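Local coordinates for acarbose Kinase Mak1 (Uncultured bacterium, PDB 6WB4), which phosphorylates the antidiabetic drug acarbose at the expense of ATP, as a carbohydrate kinase of the pfkB family, at residues Val157-Trp162 with Asp180-Asp185; Tyr200-Ala205 with Phe226-Ala231. All blocks are in the same frame, centred on the assembly; numbering follows the deposited sequence.

Contact 1: residues Val157-Trp162 with Asp180-Asp185; sequences VSIMNW and DLHDWD. With AC1 (4,6-dideoxy-4-{[(1S,4R,5S,6S)-4,5,6-trihydroxy-3-(hydroxymethyl)cyclohex-2-en-1-yl]amino}-alpha-D-glucopyranose), chain D.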
ATOM      1  N   VAL B 157       4.695  26.539  -4.270  1.00 47.70           N
ATOM      2  CA  VAL B 157       5.346  25.909  -3.139  1.00 50.21           C
ATOM      3  C   VAL B 157       4.390  25.071  -2.305  1.00 58.22           C
ATOM      4  O   VAL B 157       3.463  25.594  -1.675  1.00 61.04           O
ATOM      5  CB  VAL B 157       6.018  26.965  -2.247  1.00 43.99           C
ATOM      6  CG1 VAL B 157       6.559  26.341  -0.992  1.00 41.51           C
ATOM      7  CG2 VAL B 157       7.120  27.681  -3.018  1.00 50.90           C
ATOM      8  N   SER B 158       4.636  23.762  -2.310  1.00 47.62           N
ATOM      9  CA  SER B 158       3.886  22.827  -1.484  1.00 48.83           C
ATOM     10  C   SER B 158       4.289  23.060  -0.039  1.00 58.38           C
ATOM     11  O   SER B 158       5.408  23.510   0.231  1.00 65.62           O
ATOM     12  CB  SER B 158       4.145  21.373  -1.906  1.00 43.08           C
ATOM     13  OG  SER B 158       3.803  21.159  -3.276  1.00 51.76           O
ATOM     14  N   ILE B 159       3.383  22.765   0.888  1.00 46.50           N
ATOM     15  CA  ILE B 159       3.627  23.074   2.284  1.00 44.29           C
ATOM     16  C   ILE B 159       4.465  22.010   2.995  1.00 58.06           C
ATOM     17  O   ILE B 159       4.119  21.557   4.088  1.00 59.69           O
ATOM     18  CB  ILE B 159       2.292  23.297   3.055  1.00 60.85           C
ATOM     19  CG1 ILE B 159       1.322  22.127   2.885  1.00 58.72           C
ATOM     20  CG2 ILE B 159       1.639  24.599   2.612  1.00 58.91           C
ATOM     21  CD1 ILE B 159      -0.037  22.379   3.521  1.00 48.36           C
HETATM   22  N   MSE B 160       5.576  21.619   2.372  1.00 51.65           N
HETATM   23  CA  MSE B 160       6.612  20.890   3.091  1.00 53.46           C
HETATM   24  C   MSE B 160       7.203  21.864   4.093  1.00 57.77           C
HETATM   25  O   MSE B 160       7.238  23.071   3.838  1.00 63.09           O
HETATM   26  CB  MSE B 160       7.705  20.354   2.157  1.00 64.25           C
HETATM   27  CG  MSE B 160       7.310  19.213   1.211  1.00 80.92           C
HETATM   28 SE   MSE B 160       5.942  17.946   1.824  1.00 81.53          SE
HETATM   29  CE  MSE B 160       4.372  18.853   1.106  1.00 99.50           C
ATOM     30  N   ASN B 161       7.677  21.352   5.223  1.00 54.90           N
ATOM     31  CA  ASN B 161       8.125  22.209   6.309  1.00 48.46           C
ATOM     32  C   ASN B 161       9.355  23.030   5.939  1.00 61.33           C
ATOM     33  O   ASN B 161       9.475  24.194   6.334  1.00 63.25           O
ATOM     34  CB  ASN B 161       8.403  21.372   7.551  1.00 60.47           C
ATOM     35  CG  ASN B 161       8.700  22.220   8.772  1.00 63.80           C
ATOM     36  OD1 ASN B 161       8.220  23.350   8.891  1.00 67.49           O
ATOM     37  ND2 ASN B 161       9.485  21.672   9.694  1.00 60.32           N
ATOM     38  N   TRP B 162      10.261  22.432   5.171  1.00 63.55           N
ATOM     39  CA  TRP B 162      11.472  23.129   4.753  1.00 67.39           C
ATOM     40  C   TRP B 162      11.175  24.090   3.601  1.00 70.10           C
ATOM     41  O   TRP B 162      11.948  25.013   3.331  1.00 56.89           O
ATOM     42  CB  TRP B 162      12.566  22.132   4.344  1.00 56.23           C
ATOM     43  CG  TRP B 162      12.116  21.105   3.343  1.00 56.07           C
ATOM     44  CD1 TRP B 162      11.645  19.851   3.614  1.00 47.26           C
ATOM     45  CD2 TRP B 162      12.099  21.240   1.913  1.00 55.60           C
ATOM     46  NE1 TRP B 162      11.340  19.200   2.448  1.00 57.10           N
ATOM     47  CE2 TRP B 162      11.606  20.026   1.388  1.00 56.64           C
ATOM     48  CE3 TRP B 162      12.460  22.261   1.028  1.00 52.23           C
ATOM     49  CZ2 TRP B 162      11.458  19.808   0.016  1.00 52.80           C
ATOM     50  CZ3 TRP B 162      12.308  22.047  -0.333  1.00 54.73           C
ATOM     51  CH2 TRP B 162      11.808  20.829  -0.828  1.00 57.74           C
ATOM     52  N   ASP B 180      -0.704  26.251  -1.903  1.00 46.53           N
ATOM     53  CA  ASP B 180      -2.025  25.695  -1.658  1.00 47.88           C
ATOM     54  C   ASP B 180      -2.102  25.222  -0.209  1.00 50.43           C
ATOM     55  O   ASP B 180      -1.531  24.197   0.151  1.00 53.04           O
ATOM     56  CB  ASP B 180      -2.313  24.546  -2.620  1.00 55.93           C
ATOM     57  CG  ASP B 180      -3.759  24.081  -2.567  1.00 66.22           C
ATOM     58  OD1 ASP B 180      -4.481  24.446  -1.615  1.00 83.87           O
ATOM     59  OD2 ASP B 180      -4.167  23.327  -3.475  1.00 68.00           O
ATOM     60  N   LEU B 181      -2.823  25.968   0.616  1.00 52.39           N
ATOM     61  CA  LEU B 181      -2.877  25.693   2.051  1.00 58.10           C
ATOM     62  C   LEU B 181      -3.734  24.470   2.381  1.00 59.84           C
ATOM     63  O   LEU B 181      -3.677  23.947   3.492  1.00 69.59           O
ATOM     64  CB  LEU B 181      -3.421  26.916   2.786  1.00 46.62           C
ATOM     65  CG  LEU B 181      -2.548  28.151   2.599  1.00 42.86           C
ATOM     66  CD1 LEU B 181      -3.108  29.306   3.377  1.00 45.39           C
ATOM     67  CD2 LEU B 181      -1.135  27.848   3.072  1.00 40.32           C
ATOM     68  N   HIS B 182      -4.494  24.006   1.395  1.00 59.87           N
ATOM     69  CA  HIS B 182      -5.421  22.893   1.569  1.00 62.17           C
ATOM     70  C   HIS B 182      -6.344  23.129   2.755  1.00 63.30           C
ATOM     71  O   HIS B 182      -6.779  24.259   2.993  1.00 64.13           O
ATOM     72  CB  HIS B 182      -4.643  21.585   1.719  1.00 52.50           C
ATOM     73  CG  HIS B 182      -3.735  21.314   0.565  1.00 63.32           C
ATOM     74  ND1 HIS B 182      -4.205  21.010  -0.695  1.00 62.75           N
ATOM     75  CD2 HIS B 182      -2.385  21.349   0.464  1.00 68.47           C
ATOM     76  CE1 HIS B 182      -3.182  20.851  -1.517  1.00 50.24           C
ATOM     77  NE2 HIS B 182      -2.067  21.052  -0.838  1.00 48.66           N
ATOM     78  N   ASP B 183      -6.649  22.070   3.493  1.00 70.08           N
ATOM     79  CA  ASP B 183      -7.536  22.201   4.640  1.00 75.74           C
ATOM     80  C   ASP B 183      -6.798  22.857   5.802  1.00 82.22           C
ATOM     81  O   ASP B 183      -6.187  22.190   6.628  1.00 91.79           O
ATOM     82  CB  ASP B 183      -8.089  20.833   5.040  1.00 75.03           C
ATOM     83  CG  ASP B 183      -6.993  19.824   5.276  1.00 91.21           C
ATOM     84  OD1 ASP B 183      -5.939  19.974   4.633  1.00102.79           O
ATOM     85  OD2 ASP B 183      -7.166  18.906   6.105  1.00 91.51           O
ATOM     86  N   TRP B 184      -6.877  24.180   5.862  1.00 90.89           N
ATOM     87  CA  TRP B 184      -6.250  24.951   6.929  1.00 82.26           C
ATOM     88  C   TRP B 184      -7.364  25.601   7.730  1.00 84.69           C
ATOM     89  O   TRP B 184      -8.320  26.103   7.148  1.00 92.19           O
ATOM     90  CB  TRP B 184      -5.293  26.000   6.349  1.00 72.84           C
ATOM     91  CG  TRP B 184      -4.584  26.841   7.379  1.00 71.89           C
ATOM     92  CD1 TRP B 184      -3.945  26.398   8.495  1.00 73.67           C
ATOM     93  CD2 TRP B 184      -4.443  28.274   7.378  1.00 67.53           C
ATOM     94  NE1 TRP B 184      -3.413  27.460   9.192  1.00 77.21           N
ATOM     95  CE2 TRP B 184      -3.709  28.620   8.530  1.00 71.92           C
ATOM     96  CE3 TRP B 184      -4.873  29.292   6.521  1.00 67.84           C
ATOM     97  CZ2 TRP B 184      -3.392  29.944   8.844  1.00 63.78           C
ATOM     98  CZ3 TRP B 184      -4.554  30.608   6.834  1.00 64.96           C
ATOM     99  CH2 TRP B 184      -3.822  30.919   7.983  1.00 66.16           C
ATOM    100  N   ASP B 185      -7.261  25.578   9.057  1.00 87.10           N
ATOM    101  CA  ASP B 185      -8.350  26.085   9.896  1.00 86.47           C
ATOM    102  C   ASP B 185      -8.286  27.594  10.054  1.00 86.83           C
ATOM    103  O   ASP B 185      -9.230  28.218  10.545  1.00 92.32           O
ATOM    104  CB  ASP B 185      -8.340  25.436  11.285  1.00 84.81           C
ATOM    105  CG  ASP B 185      -6.975  25.481  11.950  1.00 92.23           C
ATOM    106  OD1 ASP B 185      -6.212  26.442  11.716  1.00 85.34           O
ATOM    107  OD2 ASP B 185      -6.684  24.568  12.751  1.00103.15           O
TER
HETATM  108  C1  AC1 D   3      -1.630  19.368   4.772  0.91124.36           C
HETATM  109  O2  AC1 D   3      -3.631  18.972   6.084  0.91138.11           O
HETATM  110  C2  AC1 D   3      -3.087  18.934   4.757  0.91132.98           C
HETATM  111  C4A AC1 D   3      -4.840  13.841   0.103  0.91108.72           C
HETATM  112  C3  AC1 D   3      -3.262  17.541   4.162  0.91130.94           C
HETATM  113  O3  AC1 D   3      -4.659  17.352   3.897  0.91128.26           O
HETATM  114  C4  AC1 D   3      -2.465  17.339   2.869  0.91123.18           C
HETATM  115  N4A AC1 D   3      -2.264  15.914   2.646  0.91126.93           N
HETATM  116  C5  AC1 D   3      -1.101  18.037   2.853  0.91109.19           C
HETATM  117  O5  AC1 D   3      -1.146  19.339   3.431  0.91116.90           O
HETATM  118  C6  AC1 D   3      -0.592  18.206   1.427  0.91 89.56           C
HETATM  119  C1B AC1 D   3      -3.367  15.090   2.181  0.91124.07           C
HETATM  120  C2B AC1 D   3      -2.865  13.764   1.587  0.91122.40           C
HETATM  121  O2B AC1 D   3      -1.431  13.710   1.624  0.91126.25           O
HETATM  122  C3B AC1 D   3      -3.356  13.520   0.162  0.91117.53           C
HETATM  123  O3B AC1 D   3      -3.099  12.165  -0.240  0.91124.10           O
HETATM  124  O4  AC1 D   3      -5.431  13.412  -1.128  0.91111.77           O
HETATM  125  C5B AC1 D   3      -4.879  15.325   0.216  0.91106.48           C
HETATM  126  C7B AC1 D   3      -4.232  15.892   1.231  0.91114.54           C
HETATM  127  C6B AC1 D   3      -5.582  16.191  -0.796  0.91111.31           C
HETATM  128  O6B AC1 D   3      -4.707  17.271  -1.154  0.91112.72           O
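Ile-159 and Leu-181 have the nearest CA atoms across the two segments, 7.0 Å apart. The segments are the loops that run on from neighbouring parallel strands 152-157 and 176-180, and the chains separate beyond this pair. Each chain turns on itself instead. Ile-159 is the centre of an inverse gamma turn, closed by a weak bond from Met-160 N to Ser-158 O. Across from it, Asp-180 forms an Asx turn: its OD1 accepts the backbone N of His-182 at 3.0 Å, the donor lying 40° out of the carboxylate plane. The same fold-back sets Asp-180 CG over one face of the His-182 imidazole, toward its rim.

Ile-159 does most of the reaching. With CG1 between its backbone N and carbonyl carbon (chi1 53°), the two branches divide. CG2 lies 4.3 Å from CD2 of Leu-181, while CD1 comes to CD2 of the His-182 ring, at the edge and in the ring plane. Leu-181 starts off pointing away from the other loop, and only its end returns; Phe-194 of helix 192-195 packs on both Ile-159 and Leu-181.

Loops following the parallel strands of the Rossmann-like core build the active site of pfkB kinases, and here they hold the acarbose-derived AC1 unit. CD1 of Ile-159 abuts its ring oxygen O5, and His-182 CD2 sits 3.7 Å from its C6. Asp-183 OD1 accepts two sugar hydroxyls, O3 at 3.0 Å and O2 in a weak bond; Arg-126 and His-62 supply further hydrogen bonds to AC1. A calcium ion lies about 3 Å from the nearest atom of the His-182 side chain, and ATP also touches this residue.

Contact 2: residues Tyr200-Ala205 with Phe226-Ala231; sequences YVFVSA and FVVVMA. With ATP (adenosine-5'-triphosphate), chain H.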
ATOM      1  N   TYR B 200       0.091  34.496  -4.543  1.00 57.22           N
ATOM      2  CA  TYR B 200      -1.221  33.938  -4.845  1.00 60.85           C
ATOM      3  C   TYR B 200      -1.511  32.799  -3.882  1.00 63.70           C
ATOM      4  O   TYR B 200      -0.842  31.768  -3.913  1.00 67.95           O
ATOM      5  CB  TYR B 200      -1.303  33.446  -6.297  1.00 67.05           C
ATOM      6  CG  TYR B 200      -0.521  34.287  -7.288  1.00 69.04           C
ATOM      7  CD1 TYR B 200      -0.604  35.676  -7.281  1.00 66.48           C
ATOM      8  CD2 TYR B 200       0.305  33.690  -8.229  1.00 70.28           C
ATOM      9  CE1 TYR B 200       0.112  36.442  -8.178  1.00 59.74           C
ATOM     10  CE2 TYR B 200       1.029  34.452  -9.132  1.00 72.59           C
ATOM     11  CZ  TYR B 200       0.927  35.828  -9.100  1.00 68.52           C
ATOM     12  OH  TYR B 200       1.646  36.592  -9.990  1.00 70.65           O
ATOM     13  N   VAL B 201      -2.507  32.985  -3.024  1.00 59.31           N
ATOM     14  CA  VAL B 201      -2.809  31.993  -2.000  1.00 58.74           C
ATOM     15  C   VAL B 201      -4.069  31.208  -2.339  1.00 58.53           C
ATOM     16  O   VAL B 201      -5.102  31.790  -2.668  1.00 67.75           O
ATOM     17  CB  VAL B 201      -2.984  32.655  -0.611  1.00 60.74           C
ATOM     18  CG1 VAL B 201      -3.385  31.623   0.456  1.00 51.57           C
ATOM     19  CG2 VAL B 201      -1.720  33.426  -0.215  1.00 55.52           C
ATOM     20  N   PHE B 202      -3.966  29.883  -2.278  1.00 48.41           N
ATOM     21  CA  PHE B 202      -5.114  29.006  -2.483  1.00 52.78           C
ATOM     22  C   PHE B 202      -5.384  28.258  -1.186  1.00 59.42           C
ATOM     23  O   PHE B 202      -4.451  27.809  -0.515  1.00 62.36           O
ATOM     24  CB  PHE B 202      -4.874  28.016  -3.633  1.00 45.42           C
ATOM     25  CG  PHE B 202      -4.614  28.672  -4.968  1.00 52.11           C
ATOM     26  CD1 PHE B 202      -3.335  29.083  -5.318  1.00 57.03           C
ATOM     27  CD2 PHE B 202      -5.650  28.888  -5.869  1.00 55.66           C
ATOM     28  CE1 PHE B 202      -3.097  29.690  -6.550  1.00 59.08           C
ATOM     29  CE2 PHE B 202      -5.417  29.494  -7.102  1.00 54.33           C
ATOM     30  CZ  PHE B 202      -4.142  29.893  -7.442  1.00 52.06           C
ATOM     31  N   VAL B 203      -6.652  28.119  -0.827  1.00 57.85           N
ATOM     32  CA  VAL B 203      -6.997  27.392   0.387  1.00 65.43           C
ATOM     33  C   VAL B 203      -8.367  26.730   0.257  1.00 71.44           C
ATOM     34  O   VAL B 203      -9.252  27.237  -0.436  1.00 78.98           O
ATOM     35  CB  VAL B 203      -6.975  28.323   1.622  1.00 63.12           C
ATOM     36  CG1 VAL B 203      -7.983  29.456   1.453  1.00 55.71           C
ATOM     37  CG2 VAL B 203      -7.227  27.531   2.916  1.00 48.44           C
ATOM     38  N   SER B 204      -8.511  25.575   0.900  1.00 56.68           N
ATOM     39  CA  SER B 204      -9.772  24.847   0.944  1.00 62.71           C
ATOM     40  C   SER B 204     -10.731  25.485   1.926  1.00 70.65           C
ATOM     41  O   SER B 204     -10.305  26.045   2.937  1.00 85.54           O
ATOM     42  CB  SER B 204      -9.536  23.389   1.329  1.00 68.70           C
ATOM     43  OG  SER B 204     -10.764  22.689   1.425  1.00 72.06           O
ATOM     44  N   ALA B 205     -12.022  25.427   1.621  1.00 67.92           N
ATOM     45  CA  ALA B 205     -13.038  25.915   2.555  1.00 70.29           C
ATOM     46  C   ALA B 205     -13.303  24.907   3.670  1.00 72.34           C
ATOM     47  O   ALA B 205     -13.773  25.273   4.745  1.00 87.71           O
ATOM     48  CB  ALA B 205     -14.325  26.230   1.823  1.00 67.09           C
ATOM     49  N   PHE B 226      -4.254  38.268  -3.725  1.00 68.06           N
ATOM     50  CA  PHE B 226      -5.617  37.775  -3.597  1.00 71.70           C
ATOM     51  C   PHE B 226      -5.645  36.414  -2.903  1.00 66.04           C
ATOM     52  O   PHE B 226      -4.612  35.766  -2.751  1.00 75.00           O
ATOM     53  CB  PHE B 226      -6.291  37.679  -4.976  1.00 71.20           C
ATOM     54  CG  PHE B 226      -5.440  37.026  -6.028  1.00 68.20           C
ATOM     55  CD1 PHE B 226      -5.445  35.653  -6.183  1.00 66.61           C
ATOM     56  CD2 PHE B 226      -4.644  37.787  -6.867  1.00 66.44           C
ATOM     57  CE1 PHE B 226      -4.663  35.050  -7.151  1.00 68.73           C
ATOM     58  CE2 PHE B 226      -3.864  37.190  -7.833  1.00 60.36           C
ATOM     59  CZ  PHE B 226      -3.876  35.821  -7.977  1.00 64.08           C
ATOM     60  N   VAL B 227      -6.830  35.984  -2.478  1.00 51.91           N
ATOM     61  CA  VAL B 227      -6.965  34.684  -1.834  1.00 56.72           C
ATOM     62  C   VAL B 227      -8.076  33.901  -2.508  1.00 60.84           C
ATOM     63  O   VAL B 227      -9.213  34.362  -2.591  1.00 82.89           O
ATOM     64  CB  VAL B 227      -7.272  34.804  -0.325  1.00 61.51           C
ATOM     65  CG1 VAL B 227      -7.570  33.433   0.263  1.00 61.74           C
ATOM     66  CG2 VAL B 227      -6.112  35.453   0.414  1.00 54.82           C
ATOM     67  N   VAL B 228      -7.742  32.724  -3.011  1.00 55.23           N
ATOM     68  CA  VAL B 228      -8.738  31.884  -3.648  1.00 64.04           C
ATOM     69  C   VAL B 228      -9.207  30.775  -2.723  1.00 67.63           C
ATOM     70  O   VAL B 228      -8.432  29.888  -2.352  1.00 63.68           O
ATOM     71  CB  VAL B 228      -8.200  31.259  -4.940  1.00 62.65           C
ATOM     72  CG1 VAL B 228      -9.278  30.403  -5.595  1.00 64.26           C
ATOM     73  CG2 VAL B 228      -7.716  32.351  -5.888  1.00 59.99           C
ATOM     74  N   VAL B 229     -10.484  30.831  -2.355  1.00 67.06           N
ATOM     75  CA  VAL B 229     -11.078  29.795  -1.526  1.00 65.56           C
ATOM     76  C   VAL B 229     -11.859  28.841  -2.397  1.00 70.72           C
ATOM     77  O   VAL B 229     -12.789  29.240  -3.094  1.00 82.06           O
ATOM     78  CB  VAL B 229     -12.002  30.378  -0.444  1.00 67.51           C
ATOM     79  CG1 VAL B 229     -12.513  29.269   0.458  1.00 65.06           C
ATOM     80  CG2 VAL B 229     -11.254  31.432   0.371  1.00 61.57           C
HETATM   81  N   MSE B 230     -11.470  27.577  -2.364  1.00 73.36           N
HETATM   82  CA  MSE B 230     -12.149  26.560  -3.148  1.00 76.68           C
HETATM   83  C   MSE B 230     -13.164  25.813  -2.287  1.00 81.19           C
HETATM   84  O   MSE B 230     -12.902  25.512  -1.119  1.00 78.34           O
HETATM   85  CB  MSE B 230     -11.121  25.614  -3.766  1.00 73.78           C
HETATM   86  CG  MSE B 230     -10.390  26.258  -4.945  1.00 73.01           C
HETATM   87 SE   MSE B 230      -8.606  25.568  -5.271  1.00 98.73          SE
HETATM   88  CE  MSE B 230      -7.872  25.848  -3.491  1.00170.65           C
ATOM     89  N   ALA B 231     -14.333  25.542  -2.863  1.00 79.52           N
ATOM     90  CA  ALA B 231     -15.454  25.009  -2.095  1.00 77.56           C
ATOM     91  C   ALA B 231     -16.138  23.835  -2.786  1.00 92.13           C
ATOM     92  O   ALA B 231     -17.239  23.437  -2.405  1.00 99.36           O
ATOM     93  CB  ALA B 231     -16.453  26.103  -1.824  1.00 59.53           C
TER
HETATM   94  PG  ATP H 302      -7.411  18.585  -2.680  0.84197.01           P
HETATM   95  O1G ATP H 302      -8.160  17.272  -2.731  0.84196.83           O
HETATM   96  O2G ATP H 302      -7.125  19.094  -1.285  0.84196.21           O
HETATM   97  O3G ATP H 302      -6.240  18.668  -3.628  0.84190.67           O
HETATM   98  PB  ATP H 302      -9.802  20.055  -2.466  0.84204.80           P
HETATM   99  O1B ATP H 302     -10.544  18.792  -2.097  0.84204.81           O
HETATM  100  O2B ATP H 302      -9.443  21.064  -1.398  0.84198.26           O
HETATM  101  O3B ATP H 302      -8.462  19.653  -3.268  0.84220.98           O
HETATM  102  PA  ATP H 302     -12.174  21.234  -3.429  0.84214.78           P
HETATM  103  O1A ATP H 302     -12.247  22.317  -2.378  0.84210.75           O
HETATM  104  O2A ATP H 302     -13.001  19.979  -3.265  0.84212.69           O
HETATM  105  O3A ATP H 302     -10.630  20.814  -3.619  0.84214.41           O
HETATM  106  O5' ATP H 302     -12.507  21.883  -4.870  0.84144.03           O
HETATM  107  C5' ATP H 302     -11.510  22.633  -5.571  0.84137.72           C
HETATM  108  C4' ATP H 302     -12.056  23.275  -6.848  0.84129.89           C
HETATM  109  O4' ATP H 302     -12.315  22.288  -7.853  0.84128.41           O
HETATM  110  C3' ATP H 302     -13.355  24.035  -6.624  0.84126.90           C
HETATM  111  O3' ATP H 302     -13.119  25.440  -6.523  0.84129.06           O
HETATM  112  C2' ATP H 302     -14.204  23.736  -7.842  0.84124.80           C
HETATM  113  O2' ATP H 302     -14.176  24.828  -8.767  0.84118.30           O
HETATM  114  C1' ATP H 302     -13.592  22.492  -8.463  0.84128.33           C
HETATM  115  N9  ATP H 302     -14.489  21.389  -8.057  0.84133.46           N
HETATM  116  C8  ATP H 302     -14.255  20.511  -7.061  0.84136.46           C
HETATM  117  N7  ATP H 302     -15.281  19.633  -6.925  0.84135.31           N
HETATM  118  C5  ATP H 302     -16.203  19.959  -7.851  0.84131.94           C
HETATM  119  C6  ATP H 302     -17.525  19.439  -8.257  0.84125.83           C
HETATM  120  N6  ATP H 302     -18.072  18.375  -7.626  0.84124.55           N
HETATM  121  N1  ATP H 302     -18.160  20.065  -9.273  0.84125.78           N
HETATM  122  C2  ATP H 302     -17.619  21.124  -9.908  0.84122.95           C
HETATM  123  N3  ATP H 302     -16.423  21.648  -9.594  0.84120.33           N
HETATM  124  C4  ATP H 302     -15.680  21.117  -8.594  0.84129.16           C
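Val-201 O takes the backbone N-H of Val-228 at 2.8 Å in a nearly straight bond (174° at the hydrogen), and the CA-H of Val-227 also points at it. Two residues on, Val-203 O repeats the pattern, accepting Met-230 N and a CA-H contact from Val-229 CA at 3.3 Å. In return Val-203 N donates to Val-228 O, and Ala-205 N to Met-230 O at 2.9 Å. This is the parallel pairing of strands 200-204 and 226-230, linked through helix 211-221 in a beta-alpha-beta crossover.

On the sheet face carrying Phe-202, CD2 of its ring lies 3.6 Å from Val-228 CB, the two side chains running side by side. Met-230 bends at chi3 (-54°), which brings CE back to the edge of that ring, near its plane, while CG lies close to ATP O3'. Farther along this face the Tyr-200 and Phe-226 rings are nearly parallel (7°) but slid apart, with centroids 5.2 Å from each other; Tyr-277 of helix 265-280 meets both edge-to-face. Val-203 and Val-229 pack on the other face, CG1 to CG2 at 4.0 Å, and Val-229 CG1 reaches Ala-205 CB.

The Ser-204 hydroxyl bonds to Ala-206 N and has the ATP beta-phosphate nearby. Main-chain bonds thus set the register while the side chains between the strands add mainly apolar packing, and the strand ends border the nucleotide through Ser-204, Met-230 and Ala-231, with Met-230 packing on the ribose.

In the fold
Both contacts are buried and belong to one sheet region, where strands 152-157, 176-180, 200-204 and 226-230 run side by side: contact 2 lies within it, contact 1 in the loops at the ends of its strands. Contact 2 follows a strand pair along its length, with regular backbone bonding and a larger buried surface; the loops of contact 1 are bridged mainly by the Ile-159 side chain. The two touch directly: Leu-181 N probably bonds to Phe-202 O and Ser-204 N to His-182 O, so the loop 180-185 is tied to the edge of strand 200-204. Contact 1 holds the sugar by a carboxylate and apolar contacts, while contact 2 borders the ribose and phosphates of ATP.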